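Local coordinates for ribonuclease P protein component 3 (PDB 3WYZ), which is probably a protein subunit of ribonuclease P, the RNA-based complex that matures tRNA by cleaving the 5' ends of its precursors, at residues 68-73 with 90-95; 101-106 with 133-138; 17-22 with 35-40. All coordinates share one frame; numbering follows the deposited sequence.

Interaction 1: 68-73 with 90-95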
loop_
_atom_site.group_PDB
_atom_site.type_symbol
_atom_site.label_atom_id
_atom_site.label_comp_id
_atom_site.label_asym_id
_atom_site.label_seq_id
_atom_site.Cartn_x
_atom_site.Cartn_y
_atom_site.Cartn_z
ATOM N N LEU A 68 -1.536 -0.514 8.972
ATOM C CA LEU A 68 -1.702 -1.696 8.127
ATOM C C LEU A 68 -2.360 -2.833 8.901
ATOM O O LEU A 68 -1.750 -3.418 9.799
ATOM C CB LEU A 68 -0.354 -2.152 7.562
ATOM C CG LEU A 68 -0.371 -3.454 6.751
ATOM C CD1 LEU A 68 -1.143 -3.280 5.454
ATOM C CD2 LEU A 68 1.045 -3.929 6.479
ATOM N N LEU A 69 -3.599 -3.145 8.534
ATOM C CA LEU A 69 -4.348 -4.219 9.170
ATOM C C LEU A 69 -4.093 -5.540 8.459
ATOM O O LEU A 69 -4.352 -5.668 7.261
ATOM C CB LEU A 69 -5.850 -3.920 9.149
ATOM C CG LEU A 69 -6.324 -2.605 9.764
ATOM C CD1 LEU A 69 -7.847 -2.550 9.728
ATOM C CD2 LEU A 69 -5.803 -2.422 11.185
ATOM N N VAL A 70 -3.576 -6.514 9.203
ATOM C CA VAL A 70 -3.470 -7.885 8.714
ATOM C C VAL A 70 -4.384 -8.760 9.581
ATOM O O VAL A 70 -4.231 -8.825 10.802
ATOM C CB VAL A 70 -2.006 -8.387 8.694
ATOM C CG1 VAL A 70 -1.090 -7.338 8.073
ATOM C CG2 VAL A 70 -1.503 -8.738 10.081
ATOM N N THR A 71 -5.363 -9.395 8.946
ATOM C CA THR A 71 -6.372 -10.174 9.660
ATOM C C THR A 71 -7.177 -11.050 8.702
ATOM O O THR A 71 -7.143 -10.855 7.486
ATOM C CB THR A 71 -7.338 -9.261 10.453
ATOM O OG1 THR A 71 -8.309 -10.061 11.137
ATOM C CG2 THR A 71 -8.063 -8.282 9.536
ATOM N N ARG A 72 -7.889 -12.021 9.268
ATOM C CA ARG A 72 -8.768 -12.899 8.500
ATOM C C ARG A 72 -10.213 -12.753 8.972
ATOM O O ARG A 72 -10.973 -13.721 8.977
ATOM C CB ARG A 72 -8.309 -14.360 8.627
ATOM C CG ARG A 72 -6.913 -14.643 8.089
ATOM C CD ARG A 72 -6.777 -14.251 6.623
ATOM N NE ARG A 72 -5.777 -15.055 5.922
ATOM C CZ ARG A 72 -5.988 -16.276 5.434
ATOM N NH1 ARG A 72 -7.171 -16.874 5.566
ATOM N NH2 ARG A 72 -5.002 -16.911 4.811
ATOM N N LYS A 73 -10.589 -11.537 9.362
ATOM C CA LYS A 73 -11.943 -11.255 9.830
ATOM C C LYS A 73 -12.434 -9.940 9.233
ATOM O O LYS A 73 -12.053 -8.870 9.705
ATOM C CB LYS A 73 -11.978 -11.200 11.358
ATOM C CG LYS A 73 -11.711 -12.544 12.019
ATOM C CD LYS A 73 -11.630 -12.429 13.531
ATOM C CE LYS A 73 -11.219 -13.755 14.152
ATOM N NZ LYS A 73 -11.244 -13.714 15.639
ATOM N N TYR A 90 -4.500 1.170 5.806
ATOM C CA TYR A 90 -4.129 0.170 4.812
ATOM C C TYR A 90 -4.645 -1.196 5.240
ATOM O O TYR A 90 -4.857 -1.444 6.425
ATOM C CB TYR A 90 -2.612 0.075 4.648
ATOM C CG TYR A 90 -1.904 1.317 4.156
ATOM C CD1 TYR A 90 -2.575 2.318 3.449
ATOM C CD2 TYR A 90 -0.540 1.462 4.355
ATOM C CE1 TYR A 90 -1.909 3.440 2.993
ATOM C CE2 TYR A 90 0.133 2.572 3.896
ATOM C CZ TYR A 90 -0.553 3.560 3.220
ATOM O OH TYR A 90 0.134 4.662 2.773
ATOM N N VAL A 91 -4.841 -2.077 4.262
ATOM C CA VAL A 91 -5.186 -3.469 4.520
ATOM C C VAL A 91 -4.267 -4.363 3.699
ATOM O O VAL A 91 -4.071 -4.137 2.510
ATOM C CB VAL A 91 -6.658 -3.773 4.177
ATOM C CG1 VAL A 91 -6.965 -5.261 4.350
ATOM C CG2 VAL A 91 -7.587 -2.942 5.042
ATOM N N GLN A 92 -3.703 -5.372 4.356
ATOM C CA GLN A 92 -2.875 -6.372 3.704
ATOM C C GLN A 92 -3.754 -7.281 2.850
ATOM O O GLN A 92 -4.693 -7.897 3.360
ATOM C CB GLN A 92 -2.145 -7.203 4.761
ATOM C CG GLN A 92 -1.219 -8.291 4.231
ATOM C CD GLN A 92 0.196 -7.796 4.016
ATOM O OE1 GLN A 92 0.467 -7.072 3.059
ATOM N NE2 GLN A 92 1.107 -8.183 4.905
ATOM N N GLY A 93 -3.442 -7.353 1.555
ATOM C CA GLY A 93 -4.142 -8.234 0.634
ATOM C C GLY A 93 -3.673 -9.671 0.751
ATOM O O GLY A 93 -2.691 -9.951 1.428
ATOM N N GLY A 94 -4.379 -10.584 0.089
ATOM C CA GLY A 94 -4.017 -11.998 0.090
ATOM C C GLY A 94 -5.191 -12.941 0.268
ATOM O O GLY A 94 -5.216 -14.027 -0.320
ATOM N N ASP A 95 -6.145 -12.543 1.106
ATOM C CA ASP A 95 -7.380 -13.293 1.289
ATOM C C ASP A 95 -8.466 -12.598 0.477
ATOM O O ASP A 95 -8.570 -11.369 0.492
ATOM C CB ASP A 95 -7.748 -13.352 2.776
ATOM C CG ASP A 95 -8.982 -14.210 3.061
ATOM O OD1 ASP A 95 -9.455 -14.950 2.170
ATOM O OD2 ASP A 95 -9.482 -14.149 4.201
#
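Leu69 meets strand 90-92 through both of its backbone polar atoms: its N donates to Tyr90 O at 3.0 Å, and its O accepts from Gln92 N, also at 3.0 Å. Both bonds are almost straight. One residue thus spans two peptide units of its neighbour, as parallel pairing demands. Leu68 lies on the sheet face of Tyr90. Its CG is anti to the backbone N (chi1 175°), and beyond it CD1 comes over the neighbouring strand, 3.8 Å from Tyr90 CB and 3.5 Å from Gln92 N. Val70 and Gln92 lie side by side and point the same way, with Val70 CG1 3.5 Å from Gln92 CB.

Farther along, the chains part. Arg72 still answers Asp95, the N-cap residue of helix 96-104, through a long salt bridge of 3.8 Å from NH1 to OD2. That oxygen stands well out of the guanidinium plane, and Asp95 CB lies over one face toward its rim, leaving charge attraction without an N-H aimed at the acceptor.

The two strands belong to one beta-alpha-beta unit of this TIM-barrel-like fold, with helix 74-83 as the crossover. Leu69 and Val91 face that helix, touching Val80 and Ile77 respectively, whereas the hydroxyl of Tyr90 leads away to a hydrogen bond with Met16 O. Gln92 OE1 hydrogen-bonds a bound glycerol, probably from the crystallisation liquor.

Interaction 2: 101-106 with 133-138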
loop_
_atom_site.group_PDB
_atom_site.type_symbol
_atom_site.label_atom_id
_atom_site.label_comp_id
_atom_site.label_asym_id
_atom_site.label_seq_id
_atom_site.Cartn_x
_atom_site.Cartn_y
_atom_site.Cartn_z
ATOM N N MET A 101 -13.625 -6.932 1.237
ATOM C CA MET A 101 -14.099 -6.115 2.359
ATOM C C MET A 101 -13.297 -4.825 2.526
ATOM O O MET A 101 -13.837 -3.808 2.959
ATOM C CB MET A 101 -14.054 -6.910 3.664
ATOM C CG MET A 101 -14.711 -6.203 4.849
ATOM S SD MET A 101 -16.457 -5.828 4.574
ATOM C CE MET A 101 -16.848 -4.922 6.066
ATOM N N ALA A 102 -12.007 -4.876 2.203
ATOM C CA ALA A 102 -11.172 -3.678 2.207
ATOM C C ALA A 102 -11.677 -2.667 1.178
ATOM O O ALA A 102 -11.745 -1.472 1.462
ATOM C CB ALA A 102 -9.728 -4.042 1.924
ATOM N N ILE A 103 -12.039 -3.161 -0.003
ATOM C CA ILE A 103 -12.591 -2.329 -1.069
ATOM C C ILE A 103 -13.960 -1.791 -0.673
ATOM O O ILE A 103 -14.210 -0.585 -0.783
ATOM C CB ILE A 103 -12.745 -3.110 -2.399
ATOM C CG1 ILE A 103 -11.378 -3.576 -2.939
ATOM C CG2 ILE A 103 -13.484 -2.270 -3.442
ATOM C CD1 ILE A 103 -10.402 -2.463 -3.248
ATOM N N GLU A 104 -14.839 -2.693 -0.234
ATOM C CA GLU A 104 -16.223 -2.341 0.127
ATOM C C GLU A 104 -16.297 -1.263 1.213
ATOM O O GLU A 104 -17.133 -0.363 1.146
ATOM C CB GLU A 104 -17.006 -3.589 0.567
ATOM C CG GLU A 104 -17.419 -4.500 -0.586
ATOM C CD GLU A 104 -18.057 -5.813 -0.139
ATOM O OE1 GLU A 104 -17.768 -6.294 0.983
ATOM O OE2 GLU A 104 -18.844 -6.382 -0.928
ATOM N N SER A 105 -15.399 -1.344 2.191
ATOM C CA SER A 105 -15.384 -0.413 3.316
ATOM C C SER A 105 -14.777 0.968 3.020
ATOM O O SER A 105 -14.778 1.833 3.892
ATOM C CB SER A 105 -14.652 -1.048 4.492
ATOM O OG SER A 105 -15.274 -2.270 4.837
ATOM N N GLY A 106 -14.269 1.183 1.808
ATOM C CA GLY A 106 -13.725 2.489 1.428
ATOM C C GLY A 106 -12.430 2.808 2.154
ATOM O O GLY A 106 -12.213 3.927 2.618
ATOM N N ARG A 133 -15.338 3.140 -5.214
ATOM C CA ARG A 133 -15.103 3.445 -3.796
ATOM C C ARG A 133 -13.847 4.299 -3.580
ATOM O O ARG A 133 -13.558 4.695 -2.453
ATOM C CB ARG A 133 -14.965 2.158 -2.978
ATOM C CG ARG A 133 -16.161 1.220 -3.017
ATOM C CD ARG A 133 -17.360 1.721 -2.238
ATOM N NE ARG A 133 -18.220 0.610 -1.818
ATOM C CZ ARG A 133 -18.988 -0.134 -2.625
ATOM N NH1 ARG A 133 -19.032 0.085 -3.935
ATOM N NH2 ARG A 133 -19.723 -1.118 -2.111
ATOM N N GLY A 134 -13.092 4.564 -4.646
ATOM C CA GLY A 134 -11.862 5.355 -4.551
ATOM C C GLY A 134 -10.729 4.706 -3.769
ATOM O O GLY A 134 -9.879 5.406 -3.223
ATOM N N VAL A 135 -10.705 3.374 -3.722
ATOM C CA VAL A 135 -9.702 2.632 -2.953
ATOM C C VAL A 135 -8.454 2.386 -3.801
ATOM O O VAL A 135 -8.543 1.791 -4.871
ATOM C CB VAL A 135 -10.263 1.283 -2.466
ATOM C CG1 VAL A 135 -9.205 0.506 -1.686
ATOM C CG2 VAL A 135 -11.502 1.504 -1.605
ATOM N N ALA A 136 -7.298 2.839 -3.315
ATOM C CA ALA A 136 -6.041 2.707 -4.048
ATOM C C ALA A 136 -5.469 1.299 -3.945
ATOM O O ALA A 136 -5.691 0.592 -2.962
ATOM C CB ALA A 136 -5.020 3.713 -3.539
ATOM N N ILE A 137 -4.725 0.899 -4.970
ATOM C CA ILE A 137 -3.986 -0.363 -4.937
ATOM C C ILE A 137 -2.513 -0.089 -4.703
ATOM O O ILE A 137 -1.903 0.661 -5.457
ATOM C CB ILE A 137 -4.156 -1.161 -6.242
ATOM C CG1 ILE A 137 -5.634 -1.474 -6.483
ATOM C CG2 ILE A 137 -3.353 -2.460 -6.196
ATOM C CD1 ILE A 137 -6.270 -2.390 -5.450
ATOM N N GLY A 138 -1.959 -0.719 -3.666
ATOM C CA GLY A 138 -0.542 -0.622 -3.345
ATOM C C GLY A 138 0.292 -1.729 -3.965
ATOM O O GLY A 138 0.145 -2.897 -3.616
#
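Ile103 and Val135 meet beside two helix ends of the TIM-barrel-like fold, each closed by a Schellman motif: helices 96-104 and 124-133 finish in glycines of positive phi, Gly106 and Gly134, before the chain turns back toward the sheet. The side chains that bridge them belong to Arg133, at the end of the second helix, and Val135, just before strand 136-140. Both pack against the C-terminal end of the first helix, and Arg133 also bonds a carbonyl there. Val135 is the apolar member: its CG1 packs against Ile103 CD1 at 3.6 Å, the two side chains crossing obliquely, while CG2 lies 3.5 Å from Ile103 O and 3.9 Å from Gly106 CA. Its chi1 of 179° sets CG1 anti to the backbone N, and the two methyls thereby divide between the isoleucine tip and the helix end. Ile103 is also covered by Met129 and Ala130 of helix 124-133, which extends this apolar patch.

Inside the first helix end, Ser105 gives both its N and its OG to Met101 O, the hydroxyl at 2.8 Å, so that one carbonyl of the last turn is gripped twice. Gly106 N closes back on Ile103 O. Arg133 reaches the same helix end, its CG 3.5 Å from Ile103 O. Glu104 turns its carboxylate to a salt bridge with Arg100 and offers Arg133 its backbone carbonyl instead. The arginine chain is bent at chi2 (-72°), which places CD near that carbonyl; beyond it NE, with Glu104 O near the guanidinium plane at its edge, makes a weak hydrogen bond of 3.3 Å.

Interaction 3: 17-22 with 35-40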
loop_
_atom_site.group_PDB
_atom_site.type_symbol
_atom_site.label_atom_id
_atom_site.label_comp_id
_atom_site.label_asym_id
_atom_site.label_seq_id
_atom_site.Cartn_x
_atom_site.Cartn_y
_atom_site.Cartn_z
ATOM N N ASP A 17 4.665 3.633 2.174
ATOM C CA ASP A 17 4.687 2.502 3.090
ATOM C C ASP A 17 6.112 2.062 3.433
ATOM O O ASP A 17 6.758 1.363 2.662
ATOM C CB ASP A 17 3.883 1.357 2.457
ATOM C CG ASP A 17 3.690 0.171 3.377
ATOM O OD1 ASP A 17 3.911 0.308 4.596
ATOM O OD2 ASP A 17 3.294 -0.900 2.854
ATOM N N VAL A 18 6.599 2.519 4.584
ATOM C CA VAL A 18 7.826 2.005 5.195
ATOM C C VAL A 18 7.521 1.674 6.654
ATOM O O VAL A 18 6.789 2.401 7.321
ATOM C CB VAL A 18 9.004 3.001 5.098
ATOM C CG1 VAL A 18 9.447 3.162 3.658
ATOM C CG2 VAL A 18 8.643 4.353 5.667
ATOM N N ARG A 19 8.088 0.577 7.146
ATOM C CA ARG A 19 7.669 0.005 8.427
ATOM C C ARG A 19 8.779 -0.094 9.477
ATOM O O ARG A 19 8.571 -0.692 10.531
ATOM C CB ARG A 19 7.064 -1.376 8.177
ATOM C CG ARG A 19 5.833 -1.340 7.290
ATOM C CD ARG A 19 5.585 -2.662 6.588
ATOM N NE ARG A 19 4.507 -2.553 5.610
ATOM C CZ ARG A 19 3.993 -3.578 4.937
ATOM N NH1 ARG A 19 4.447 -4.813 5.131
ATOM N NH2 ARG A 19 3.012 -3.368 4.067
ATOM N N ASP A 20 9.932 0.514 9.198
ATOM C CA ASP A 20 11.113 0.426 10.065
ATOM C C ASP A 20 11.719 1.820 10.295
ATOM O O ASP A 20 11.721 2.660 9.387
ATOM C CB ASP A 20 12.143 -0.509 9.417
ATOM C CG ASP A 20 13.345 -0.778 10.305
ATOM O OD1 ASP A 20 13.177 -1.414 11.365
ATOM O OD2 ASP A 20 14.465 -0.375 9.933
ATOM N N GLU A 21 12.223 2.055 11.508
ATOM C CA GLU A 21 12.853 3.334 11.871
ATOM C C GLU A 21 13.981 3.736 10.925
ATOM O O GLU A 21 13.962 4.835 10.363
ATOM C CB GLU A 21 13.436 3.279 13.284
ATOM C CG GLU A 21 12.565 3.885 14.366
ATOM C CD GLU A 21 13.313 4.096 15.675
ATOM O OE1 GLU A 21 14.434 3.561 15.835
ATOM O OE2 GLU A 21 12.774 4.802 16.551
ATOM N N GLU A 22 14.970 2.852 10.777
ATOM C CA GLU A 22 16.137 3.144 9.942
ATOM C C GLU A 22 15.760 3.294 8.469
ATOM O O GLU A 22 16.352 4.095 7.749
ATOM C CB GLU A 22 17.208 2.060 10.095
ATOM C CG GLU A 22 17.849 2.012 11.473
ATOM C CD GLU A 22 19.029 1.060 11.534
ATOM O OE1 GLU A 22 19.857 1.078 10.594
ATOM O OE2 GLU A 22 19.133 0.295 12.524
ATOM N N VAL A 35 5.655 8.072 4.547
ATOM C CA VAL A 35 4.632 7.613 5.474
ATOM C C VAL A 35 5.152 6.401 6.256
ATOM O O VAL A 35 5.571 5.417 5.662
ATOM C CB VAL A 35 3.347 7.233 4.714
ATOM C CG1 VAL A 35 2.277 6.718 5.673
ATOM C CG2 VAL A 35 2.828 8.421 3.906
ATOM N N PHE A 36 5.140 6.488 7.584
ATOM C CA PHE A 36 5.503 5.361 8.432
ATOM C C PHE A 36 4.281 4.486 8.696
ATOM O O PHE A 36 3.258 4.964 9.178
ATOM C CB PHE A 36 6.097 5.833 9.760
ATOM C CG PHE A 36 6.534 4.704 10.655
ATOM C CD1 PHE A 36 5.636 4.114 11.540
ATOM C CD2 PHE A 36 7.831 4.226 10.602
ATOM C CE1 PHE A 36 6.030 3.068 12.358
ATOM C CE2 PHE A 36 8.234 3.183 11.417
ATOM C CZ PHE A 36 7.332 2.605 12.297
ATOM N N THR A 37 4.396 3.200 8.383
ATOM C CA THR A 37 3.292 2.264 8.538
ATOM C C THR A 37 3.482 1.389 9.779
ATOM O O THR A 37 4.515 0.736 9.941
ATOM C CB THR A 37 3.169 1.366 7.293
ATOM O OG1 THR A 37 2.909 2.182 6.138
ATOM C CG2 THR A 37 2.044 0.355 7.466
ATOM N N LYS A 38 2.488 1.403 10.663
ATOM C CA LYS A 38 2.470 0.512 11.814
ATOM C C LYS A 38 1.719 -0.757 11.427
ATOM O O LYS A 38 0.535 -0.711 11.096
ATOM C CB LYS A 38 1.787 1.181 13.008
ATOM C CG LYS A 38 1.771 0.334 14.273
ATOM C CD LYS A 38 0.699 0.802 15.245
ATOM C CE LYS A 38 0.725 -0.000 16.540
ATOM N NZ LYS A 38 0.398 -1.439 16.346
ATOM N N LYS A 39 2.417 -1.884 11.460
ATOM C CA LYS A 39 1.825 -3.173 11.138
ATOM C C LYS A 39 1.007 -3.651 12.335
ATOM O O LYS A 39 1.490 -3.636 13.469
ATOM C CB LYS A 39 2.922 -4.172 10.781
ATOM C CG LYS A 39 2.430 -5.421 10.070
ATOM C CD LYS A 39 3.572 -6.118 9.345
ATOM C CE LYS A 39 3.119 -7.421 8.712
ATOM N NZ LYS A 39 4.178 -8.024 7.858
ATOM N N LEU A 40 -0.234 -4.059 12.082
ATOM C CA LEU A 40 -1.172 -4.392 13.150
ATOM C C LEU A 40 -1.906 -5.713 12.902
ATOM O O LEU A 40 -2.762 -5.800 12.022
ATOM C CB LEU A 40 -2.178 -3.257 13.310
ATOM C CG LEU A 40 -3.233 -3.400 14.404
ATOM C CD1 LEU A 40 -2.596 -3.783 15.736
ATOM C CD2 LEU A 40 -4.028 -2.109 14.534
#
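Thr37 OG1 meets Asp17 OD1 from above the carboxylate plane, donating a hydrogen bond of 2.6 Å, where the first two strands of the TIM-barrel-like fold, 14-18 and 33-41, run parallel as neighbours, joined by the crossover helix 21-30. From the opposite face of that plane Arg19 NE reaches the same Asp17 oxygen at 3.1 Å, while Arg19 NH2 takes the syn lone pair of Asp17 OD2 at 2.8 Å. This side-on, two-nitrogen grip, together with the threonine, should fix the rotation of the buried carboxylate and probably stabilises its charge; OD2 has a further partner in Ser178.

Arg19 and Thr37 lie side by side, pointing the same way, with Arg19 CG 3.8 Å from Thr37 CB. The arginine chain is extended from CG to NE. Its NH1 sits near the like-charged Lys39 NZ, a pairing that Glu180 probably eases by forming salt bridges to both.

The other sheet face carries Val18 and Phe36. The phenylalanine CG is anti to the backbone N (chi1 -178°); farther out on the ring, CE2 lies 3.8 Å from Arg19 C, beside the turn into helix 21-30. Glu21 N lies at the ring edge, and Tyr62 stacks on the ring. The backbones pair through two bonds: Val18 N donates to Val35 O, and Thr37 N donates to Val18 O over 2.7 Å with an N-H...O angle of 175°.

Overall arrangement
All three contacts build on one parallel sheet, in chain order: interaction 3 joins its first two strands, interaction 1 the next two, and interaction 2 joins the helix after the fourth strand to the residues leading into the sixth. Interactions 3 and 1 have centres about 15 Å apart and are joined by probable hydrogen bonds from Leu68 N to Lys38 O (3.0 Å) and from Leu40 N to Leu68 O (2.8 Å). Interactions 1 and 2, about 12 Å between centres, meet where Val91 CB packs on Ala102 CB at 3.8 Å. Interactions 2 and 3 do not touch. Glycerol, probably from the crystallisation liquor, is bound at Gln92 and also at Arg19.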